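Long-range contacts in luciferase-like monooxygenase (Streptomyces bottropensis, PDB 7BIP), which probably acts as a monooxygenase of the bacterial luciferase-like family in the biosynthesis of the aromatic polyketide rishirilide: residues Leu195-Asn200 with Ile228-Asn233; Phe82-Lys87 with His153-Val158; Val71-Gly76 with Gln100-Val105. All blocks are in the same frame, centred on the assembly; numbering follows the deposited sequence.

Contact 1: residues Leu195-Asn200 with Ile228-Asn233; sequences LVPSIN and IHMSYN. With EDO (1,2-ethanediol), chain I.
The ring of P197 sits against two side chains of the strand, M230 and Y232, and crosses both obliquely. Its CD lies 3.6 Å from M230 CB, and its CG lies 3.6 Å from M230 SD. M230 CG is anti to the carbonyl carbon (chi1 -52°), and the chain runs on extended, so the thioether crosses the proline ring. Y232 comes at the same ring with its phenol end. P197 CG is 3.3 Å from Y232 CZ, a tight approach that is oblique to the aromatic ring. M230 and Y232 also both touch F316 of helix 302-316. Strands 192-195 and 228-236 are neighbours in the parallel sheet of a TIM-barrel fold, as in luciferase-like monooxygenases; here 195-200 leaves the sheet as a loop. One direct backbone bond joins the segments. L195 N donates to H229 O at 2.9 Å, nearly along the C=O axis. Beyond it, water takes over as the chain turns into the loop. One water donates to L195 O and accepts from S231 N. A second accepts from S198 N and donates to S231 O. The H229 ring leads away from the loop, and its ND1 is hydrogen-bonded to K41 NZ. L195 CB packs on M230 CG at 4.0 Å.

Contact 2: residues Phe82-Lys87 with His153-Val158; sequences FTHPLK and HRFGPV
H84 overlaps the ring of H153, and the two side chains slide past each other in opposite directions. Each imidazole has the other over one face, displaced toward the rim. The planes are 46° apart, so the pair is oblique. The closest atoms are the two CD2 carbons, H84 CD2 and H153 CD2, 3.3 Å apart. H84 CG is anti to the backbone N (chi1 -166°), which carries the ring across to the strand side. The ring is also held from its own segment. L86 N donates to H84 ND1 at 3.1 Å, and the donor lies in the ring plane, which would restrict rotation of the imidazole. This is an N-cap bond: H84 is the residue just before helix 85-98, and its side chain takes up an NH of the first turn. The opposing segment carries strand 154-158, which pairs with strand 146-149 in a small antiparallel sheet, apart from the parallel barrel sheet. P85 follows the cap, and its CD lies 3.4 Å from H153 ND1. P85 CG comes at the edge of the F155 ring, 4.1 Å from F155 CE2. F155 completes an aromatic cluster with the two histidines. Its CG stands in the crowded position between the backbone N and the carbonyl carbon (chi1 52°), and its ring reaches the helix start tip to tip with L86. L86 CD2 sits over the centre of the ring, 4.0 Å from the F155 centroid, as a CH-pi contact. The F155 ring also meets W148 of the paired strand. F119 of the second subunit meets H84 edge-to-face, and E120 OE2 of that subunit accepts from R154 N.

Contact 3: residues Val71-Gly76 with Gln100-Val105; sequences VRLVTG and QGRLDV
R72 turns its guanidinium across D104 and grips the carboxylate side-on. The bend at chi3 (68°) turns the NE/NH2 edge of the guanidinium toward D104. R72 NE donates to D104 OD2 at 2.9 Å in a salt bridge; OD2 lies in the guanidinium plane and uses its syn lone pair. R72 NH2 reaches D104 OD1 at 3.0 Å, from above the carboxylate plane. R72 NH2 also donates to G101 O at 3.3 Å, while R102 O lies over one face of the guanidinium. An alanine in place of R72 would remove both arms of this salt bridge and would probably leave the buried carboxylate of D104 poorly compensated. Strands 72-78 and 103-107 are parallel neighbours joined through helix 85-98, a beta-alpha-beta unit of the barrel. L73 N donates to R102 O, D104 N to L73 O and T75 N to D104 O. R102 is bent at chi3 the other way (-74°). Its NH1 donates to V71 O at 2.8 Å, and L73 CD2 lies over one face of its guanidinium. R102 NH2 goes on to A65 O of helix 57-67. T75 OG1, in the crowded position between backbone N and carbonyl carbon (chi1 57°), lies 3.4 Å from V105 CG1 and is hydrogen-bonded to G106 O.

Overall arrangement
Contacts 1 and 3 are buried and both reach the same parallel sheet, contact 3 by two paired strands, contact 1 by a strand and the loop leaving its neighbour. Their centres are about 18 Å apart, and they touch where H229 CE1 packs on V74 CG1 at 4.0 Å. K41 also links them, lying beside V74 and bonded to H229. Contact 2 is partly buried, its centre about 24 Å from the centre of the chain, beside the second subunit. Helix 85-98 starts in contact 2 and leads into the second strand of contact 3. The chemistry differs with place. Contact 3 relies on strand pairing and charge, contact 1 on apolar packing, one backbone bond and bridging waters, and contact 2 on aromatic and aliphatic packing.

Contact 1: residues Leu195-Asn200 with Ile228-Asn233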
loop_
_atom_site.group_PDB
_atom_site.type_symbol
_atom_site.label_atom_id
_atom_site.label_comp_id
_atom_site.label_asym_id
_atom_site.label_seq_id
_atom_site.Cartn_x
_atom_site.Cartn_y
_atom_site.Cartn_z
ATOM N N LEU A 195 -16.817 6.428 16.528
ATOM C CA LEU A 195 -17.315 5.899 17.788
ATOM C C LEU A 195 -17.651 4.420 17.639
ATOM O O LEU A 195 -17.747 3.888 16.529
ATOM C CB LEU A 195 -18.547 6.685 18.262
ATOM C CG LEU A 195 -18.405 8.208 18.353
ATOM C CD1 LEU A 195 -19.620 8.819 19.051
ATOM C CD2 LEU A 195 -17.138 8.586 19.087
ATOM N N VAL A 196 -17.846 3.760 18.780
ATOM C CA VAL A 196 -18.022 2.306 18.803
ATOM C C VAL A 196 -19.310 1.956 19.538
ATOM O O VAL A 196 -19.283 1.585 20.724
ATOM C CB VAL A 196 -16.803 1.613 19.431
ATOM C CG1 VAL A 196 -16.918 0.095 19.298
ATOM C CG2 VAL A 196 -15.527 2.109 18.748
ATOM N N PRO A 197 -20.462 2.057 18.874
ATOM C CA PRO A 197 -21.733 1.823 19.578
ATOM C C PRO A 197 -21.949 0.378 19.959
ATOM O O PRO A 197 -22.750 0.107 20.862
ATOM C CB PRO A 197 -22.783 2.283 18.558
ATOM C CG PRO A 197 -22.106 2.093 17.237
ATOM C CD PRO A 197 -20.673 2.477 17.482
ATOM N N SER A 198 -21.264 -0.557 19.309
ATOM C CA SER A 198 -21.520 -1.970 19.544
ATOM C C SER A 198 -20.989 -2.453 20.886
ATOM O O SER A 198 -21.346 -3.558 21.309
ATOM C CB SER A 198 -20.922 -2.796 18.407
ATOM O OG SER A 198 -19.511 -2.712 18.405
ATOM N N ILE A 199 -20.168 -1.658 21.571
ATOM C CA ILE A 199 -19.648 -2.044 22.879
ATOM C C ILE A 199 -20.110 -1.057 23.941
ATOM O O ILE A 199 -20.152 -1.386 25.130
ATOM C CB ILE A 199 -18.111 -2.146 22.859
ATOM C CG1 ILE A 199 -17.486 -0.757 22.718
ATOM C CG2 ILE A 199 -17.652 -3.061 21.734
ATOM C CD1 ILE A 199 -16.027 -0.696 23.098
ATOM N N ASN A 200 -20.457 0.143 23.531
ATOM C CA ASN A 200 -20.787 1.147 24.529
ATOM C C ASN A 200 -22.296 1.291 24.687
ATOM O O ASN A 200 -23.051 1.064 23.737
ATOM C CB ASN A 200 -20.183 2.503 24.151
ATOM C CG ASN A 200 -18.670 2.526 24.281
ATOM O OD1 ASN A 200 -17.968 3.083 23.436
ATOM N ND2 ASN A 200 -18.161 1.917 25.347
ATOM N N ILE A 228 -18.648 11.974 11.450
ATOM C CA ILE A 228 -18.965 11.071 12.549
ATOM C C ILE A 228 -19.206 9.693 11.949
ATOM O O ILE A 228 -20.158 9.510 11.177
ATOM C CB ILE A 228 -20.194 11.540 13.341
ATOM C CG1 ILE A 228 -19.938 12.906 13.990
ATOM C CG2 ILE A 228 -20.580 10.521 14.400
ATOM C CD1 ILE A 228 -21.205 13.540 14.533
ATOM N N HIS A 229 -18.342 8.734 12.292
ATOM C CA HIS A 229 -18.392 7.379 11.752
ATOM C C HIS A 229 -18.646 6.373 12.864
ATOM O O HIS A 229 -18.104 6.501 13.960
ATOM C CB HIS A 229 -17.069 6.998 11.065
ATOM C CG HIS A 229 -16.914 7.536 9.677
ATOM N ND1 HIS A 229 -16.458 6.765 8.627
ATOM C CD2 HIS A 229 -17.118 8.776 9.172
ATOM C CE1 HIS A 229 -16.406 7.504 7.532
ATOM N NE2 HIS A 229 -16.795 8.729 7.838
ATOM N N MET A 230 -19.460 5.356 12.577
ATOM C CA MET A 230 -19.607 4.209 13.467
ATOM C C MET A 230 -19.768 2.968 12.605
ATOM O O MET A 230 -20.407 3.030 11.555
ATOM C CB MET A 230 -20.822 4.334 14.398
ATOM C CG MET A 230 -20.885 5.637 15.189
ATOM S SD MET A 230 -22.278 5.619 16.325
ATOM C CE MET A 230 -22.644 7.370 16.440
ATOM N N SER A 231 -19.204 1.847 13.047
ATOM C CA SER A 231 -19.329 0.580 12.330
ATOM C C SER A 231 -20.310 -0.335 13.045
ATOM O O SER A 231 -20.345 -0.379 14.277
ATOM C CB SER A 231 -17.980 -0.128 12.179
ATOM O OG SER A 231 -17.164 0.538 11.228
ATOM N N TYR A 232 -21.111 -1.063 12.261
ATOM C CA TYR A 232 -22.057 -2.040 12.791
ATOM C C TYR A 232 -21.939 -3.325 11.991
ATOM O O TYR A 232 -21.947 -3.278 10.760
ATOM C CB TYR A 232 -23.501 -1.553 12.681
ATOM C CG TYR A 232 -23.924 -0.440 13.610
ATOM C CD1 TYR A 232 -24.470 -0.716 14.859
ATOM C CD2 TYR A 232 -23.831 0.886 13.210
ATOM C CE1 TYR A 232 -24.889 0.307 15.699
ATOM C CE2 TYR A 232 -24.237 1.912 14.041
ATOM C CZ TYR A 232 -24.771 1.615 15.276
ATOM O OH TYR A 232 -25.166 2.637 16.092
ATOM N N ASN A 233 -21.881 -4.466 12.676
ATOM C CA ASN A 233 -22.026 -5.737 11.975
ATOM C C ASN A 233 -23.383 -5.790 11.282
ATOM O O ASN A 233 -24.404 -5.378 11.841
ATOM C CB ASN A 233 -21.866 -6.905 12.946
ATOM C CG ASN A 233 -20.452 -7.023 13.470
ATOM O OD1 ASN A 233 -19.496 -6.665 12.780
ATOM N ND2 ASN A 233 -20.308 -7.514 14.696
HETATM C C1 EDO I . -15.552 -6.663 15.075
HETATM O O1 EDO I . -15.585 -7.437 13.873
HETATM C C2 EDO I . -15.756 -5.195 14.724
HETATM O O2 EDO I . -17.158 -4.919 14.619
HETATM O O HOH W 1 -17.196 1.778 15.128
HETATM O O HOH W 2 -19.262 -0.329 16.829
#

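Contact 2: residues Phe82-Lys87 with His153-Val158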
loop_
_atom_site.group_PDB
_atom_site.type_symbol
_atom_site.label_atom_id
_atom_site.label_comp_id
_atom_site.label_asym_id
_atom_site.label_seq_id
_atom_site.Cartn_x
_atom_site.Cartn_y
_atom_site.Cartn_z
ATOM N N PHE A 82 2.411 2.465 15.244
ATOM C CA PHE A 82 3.242 1.397 14.701
ATOM C C PHE A 82 3.910 1.777 13.395
ATOM O O PHE A 82 4.442 0.906 12.702
ATOM C CB PHE A 82 2.425 0.120 14.497
ATOM C CG PHE A 82 1.945 -0.483 15.772
ATOM C CD1 PHE A 82 2.749 -0.466 16.899
ATOM C CD2 PHE A 82 0.682 -1.044 15.854
ATOM C CE1 PHE A 82 2.298 -1.011 18.091
ATOM C CE2 PHE A 82 0.232 -1.597 17.038
ATOM C CZ PHE A 82 1.038 -1.567 18.158
ATOM N N THR A 83 3.885 3.045 13.026
ATOM C CA THR A 83 4.537 3.433 11.801
ATOM C C THR A 83 5.305 4.720 12.067
ATOM O O THR A 83 5.364 5.215 13.198
ATOM C CB THR A 83 3.518 3.549 10.662
ATOM O OG1 THR A 83 4.191 3.805 9.422
ATOM C CG2 THR A 83 2.497 4.650 10.947
ATOM N N HIS A 84 5.938 5.221 11.034
ATOM C CA HIS A 84 6.612 6.505 11.042
ATOM C C HIS A 84 5.761 7.521 10.293
ATOM O O HIS A 84 5.253 7.213 9.208
ATOM C CB HIS A 84 7.971 6.373 10.358
ATOM C CG HIS A 84 8.891 7.525 10.600
ATOM N ND1 HIS A 84 8.647 8.791 10.115
ATOM C CD2 HIS A 84 10.077 7.591 11.254
ATOM C CE1 HIS A 84 9.628 9.595 10.483
ATOM N NE2 HIS A 84 10.515 8.891 11.161
ATOM N N PRO A 85 5.579 8.734 10.823
ATOM C CA PRO A 85 4.684 9.691 10.140
ATOM C C PRO A 85 5.111 10.032 8.724
ATOM O O PRO A 85 4.246 10.343 7.897
ATOM C CB PRO A 85 4.722 10.933 11.044
ATOM C CG PRO A 85 5.898 10.741 11.933
ATOM C CD PRO A 85 6.093 9.267 12.095
ATOM N N LEU A 86 6.412 10.006 8.412
ATOM C CA LEU A 86 6.830 10.254 7.034
ATOM C C LEU A 86 6.232 9.213 6.099
ATOM O O LEU A 86 5.765 9.535 5.000
ATOM C CB LEU A 86 8.355 10.230 6.927
ATOM C CG LEU A 86 9.119 11.391 7.566
ATOM C CD1 LEU A 86 10.616 11.074 7.566
ATOM C CD2 LEU A 86 8.838 12.699 6.839
ATOM N N LYS A 87 6.271 7.952 6.513
ATOM C CA LYS A 87 5.744 6.867 5.693
ATOM C C LYS A 87 4.229 6.922 5.612
ATOM O O LYS A 87 3.650 6.722 4.536
ATOM C CB LYS A 87 6.180 5.540 6.294
ATOM C CG LYS A 87 7.659 5.348 6.276
ATOM C CD LYS A 87 8.118 5.131 4.880
ATOM C CE LYS A 87 7.560 3.824 4.375
ATOM N NZ LYS A 87 7.924 2.693 5.275
ATOM N N HIS A 153 9.837 11.245 16.857
ATOM C CA HIS A 153 10.566 11.413 15.606
ATOM C C HIS A 153 10.938 12.873 15.435
ATOM O O HIS A 153 10.148 13.757 15.772
ATOM C CB HIS A 153 9.725 10.941 14.414
ATOM C CG HIS A 153 9.200 9.550 14.570
ATOM N ND1 HIS A 153 7.897 9.275 14.932
ATOM C CD2 HIS A 153 9.819 8.351 14.452
ATOM C CE1 HIS A 153 7.733 7.966 15.012
ATOM N NE2 HIS A 153 8.882 7.384 14.721
ATOM N N ARG A 154 12.148 13.126 14.931
ATOM C CA ARG A 154 12.610 14.480 14.661
ATOM C C ARG A 154 13.117 14.559 13.230
ATOM O O ARG A 154 13.965 13.757 12.822
ATOM C CB ARG A 154 13.713 14.899 15.627
ATOM C CG ARG A 154 13.263 14.877 17.077
ATOM C CD ARG A 154 14.373 15.358 17.997
ATOM N NE ARG A 154 15.216 14.241 18.419
ATOM C CZ ARG A 154 16.541 14.280 18.465
ATOM N NH1 ARG A 154 17.186 15.384 18.119
ATOM N NH2 ARG A 154 17.217 13.212 18.859
ATOM N N PHE A 155 12.607 15.521 12.470
ATOM C CA PHE A 155 13.020 15.620 11.077
ATOM C C PHE A 155 12.684 17.013 10.576
ATOM O O PHE A 155 11.876 17.728 11.174
ATOM C CB PHE A 155 12.345 14.547 10.208
ATOM C CG PHE A 155 10.837 14.493 10.340
ATOM C CD1 PHE A 155 10.023 15.414 9.694
ATOM C CD2 PHE A 155 10.232 13.488 11.091
ATOM C CE1 PHE A 155 8.633 15.350 9.822
ATOM C CE2 PHE A 155 8.862 13.419 11.222
ATOM C CZ PHE A 155 8.055 14.358 10.584
ATOM N N GLY A 156 13.309 17.390 9.470
ATOM C CA GLY A 156 12.976 18.631 8.820
ATOM C C GLY A 156 14.071 19.667 8.938
ATOM O O GLY A 156 14.994 19.532 9.749
ATOM N N PRO A 157 13.979 20.749 8.140
ATOM C CA PRO A 157 12.855 21.011 7.229
ATOM C C PRO A 157 12.782 20.070 6.023
ATOM O O PRO A 157 13.785 19.861 5.329
ATOM C CB PRO A 157 13.102 22.451 6.768
ATOM C CG PRO A 157 14.566 22.685 6.977
ATOM C CD PRO A 157 14.946 21.862 8.172
ATOM N N VAL A 158 11.592 19.493 5.803
ATOM C CA VAL A 158 11.327 18.619 4.666
ATOM C C VAL A 158 9.955 18.978 4.113
ATOM O O VAL A 158 9.117 19.560 4.802
ATOM C CB VAL A 158 11.367 17.115 5.027
ATOM C CG1 VAL A 158 12.797 16.669 5.322
ATOM C CG2 VAL A 158 10.406 16.817 6.190
#

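Contact 3: residues Val71-Gly76 with Gln100-Val105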
loop_
_atom_site.group_PDB
_atom_site.type_symbol
_atom_site.label_atom_id
_atom_site.label_comp_id
_atom_site.label_asym_id
_atom_site.label_seq_id
_atom_site.Cartn_x
_atom_site.Cartn_y
_atom_site.Cartn_z
ATOM N N VAL A 71 -17.168 5.351 -5.065
ATOM C CA VAL A 71 -17.172 5.053 -3.641
ATOM C C VAL A 71 -15.949 5.686 -2.963
ATOM O O VAL A 71 -14.839 5.690 -3.510
ATOM C CB VAL A 71 -17.227 3.520 -3.480
ATOM C CG1 VAL A 71 -15.871 2.860 -3.779
ATOM C CG2 VAL A 71 -17.782 3.112 -2.161
ATOM N N ARG A 72 -16.145 6.241 -1.772
ATOM C CA ARG A 72 -14.985 6.740 -1.042
ATOM C C ARG A 72 -14.218 5.582 -0.399
ATOM O O ARG A 72 -14.732 4.473 -0.245
ATOM C CB ARG A 72 -15.415 7.766 0.010
ATOM C CG ARG A 72 -16.103 9.002 -0.614
ATOM C CD ARG A 72 -16.194 10.179 0.364
ATOM N NE ARG A 72 -14.883 10.758 0.682
ATOM C CZ ARG A 72 -14.197 11.577 -0.114
ATOM N NH1 ARG A 72 -14.680 11.928 -1.298
ATOM N NH2 ARG A 72 -13.013 12.035 0.280
ATOM N N LEU A 73 -12.956 5.845 -0.053
ATOM C CA LEU A 73 -12.089 4.863 0.593
ATOM C C LEU A 73 -11.726 5.386 1.975
ATOM O O LEU A 73 -11.258 6.518 2.098
ATOM C CB LEU A 73 -10.808 4.622 -0.228
ATOM C CG LEU A 73 -10.900 4.013 -1.629
ATOM C CD1 LEU A 73 -11.877 2.827 -1.696
ATOM C CD2 LEU A 73 -11.291 5.067 -2.638
ATOM N N VAL A 74 -11.935 4.578 3.017
ATOM C CA VAL A 74 -11.758 5.061 4.386
ATOM C C VAL A 74 -10.900 4.095 5.190
ATOM O O VAL A 74 -11.191 2.896 5.244
ATOM C CB VAL A 74 -13.110 5.272 5.093
ATOM C CG1 VAL A 74 -12.894 5.973 6.449
ATOM C CG2 VAL A 74 -14.068 6.063 4.209
ATOM N N THR A 75 -9.865 4.617 5.850
ATOM C CA THR A 75 -9.137 3.799 6.816
ATOM C C THR A 75 -9.886 3.803 8.146
ATOM O O THR A 75 -10.249 4.862 8.665
ATOM C CB THR A 75 -7.693 4.285 7.008
ATOM O OG1 THR A 75 -7.654 5.661 7.415
ATOM C CG2 THR A 75 -6.904 4.132 5.714
ATOM N N GLY A 76 -10.160 2.611 8.669
ATOM C CA GLY A 76 -10.807 2.476 9.958
ATOM C C GLY A 76 -10.150 1.391 10.795
ATOM O O GLY A 76 -10.749 0.333 11.013
ATOM N N GLN A 100 -8.107 9.805 -6.819
ATOM C CA GLN A 100 -8.635 11.089 -7.308
ATOM C C GLN A 100 -9.535 11.757 -6.259
ATOM O O GLN A 100 -10.655 12.211 -6.533
ATOM C CB GLN A 100 -9.339 10.913 -8.664
ATOM C CG GLN A 100 -8.396 10.265 -9.697
ATOM C CD GLN A 100 -8.693 10.652 -11.132
ATOM O OE1 GLN A 100 -9.829 10.973 -11.484
ATOM N NE2 GLN A 100 -7.661 10.627 -11.972
ATOM N N GLY A 101 -9.015 11.824 -5.030
ATOM C CA GLY A 101 -9.633 12.619 -3.985
ATOM C C GLY A 101 -10.744 11.953 -3.206
ATOM O O GLY A 101 -11.562 12.661 -2.607
ATOM N N ARG A 102 -10.790 10.616 -3.166
ATOM C CA ARG A 102 -11.888 9.896 -2.523
ATOM C C ARG A 102 -11.522 9.355 -1.144
ATOM O O ARG A 102 -12.319 8.621 -0.550
ATOM C CB ARG A 102 -12.362 8.740 -3.415
ATOM C CG ARG A 102 -13.075 9.184 -4.698
ATOM C CD ARG A 102 -13.558 7.985 -5.510
ATOM N NE ARG A 102 -12.463 7.277 -6.185
ATOM C CZ ARG A 102 -12.416 5.955 -6.349
ATOM N NH1 ARG A 102 -13.383 5.185 -5.863
ATOM N NH2 ARG A 102 -11.395 5.400 -6.995
ATOM N N LEU A 103 -10.361 9.728 -0.603
ATOM C CA LEU A 103 -9.856 9.150 0.637
ATOM C C LEU A 103 -10.292 9.958 1.859
ATOM O O LEU A 103 -10.205 11.190 1.871
ATOM C CB LEU A 103 -8.321 9.088 0.590
ATOM C CG LEU A 103 -7.575 8.605 1.836
ATOM C CD1 LEU A 103 -7.888 7.139 2.108
ATOM C CD2 LEU A 103 -6.081 8.779 1.634
ATOM N N ASP A 104 -10.741 9.250 2.900
ATOM C CA ASP A 104 -10.912 9.792 4.242
ATOM C C ASP A 104 -10.068 8.951 5.187
ATOM O O ASP A 104 -10.062 7.720 5.077
ATOM C CB ASP A 104 -12.387 9.751 4.694
ATOM C CG ASP A 104 -13.329 10.366 3.671
ATOM O OD1 ASP A 104 -13.077 11.503 3.237
ATOM O OD2 ASP A 104 -14.316 9.705 3.291
ATOM N N VAL A 105 -9.356 9.594 6.119
ATOM C CA VAL A 105 -8.345 8.889 6.909
ATOM C C VAL A 105 -8.772 8.869 8.374
ATOM O O VAL A 105 -8.652 9.868 9.094
ATOM C CB VAL A 105 -6.955 9.504 6.760
ATOM C CG1 VAL A 105 -5.951 8.654 7.544
ATOM C CG2 VAL A 105 -6.566 9.560 5.286
#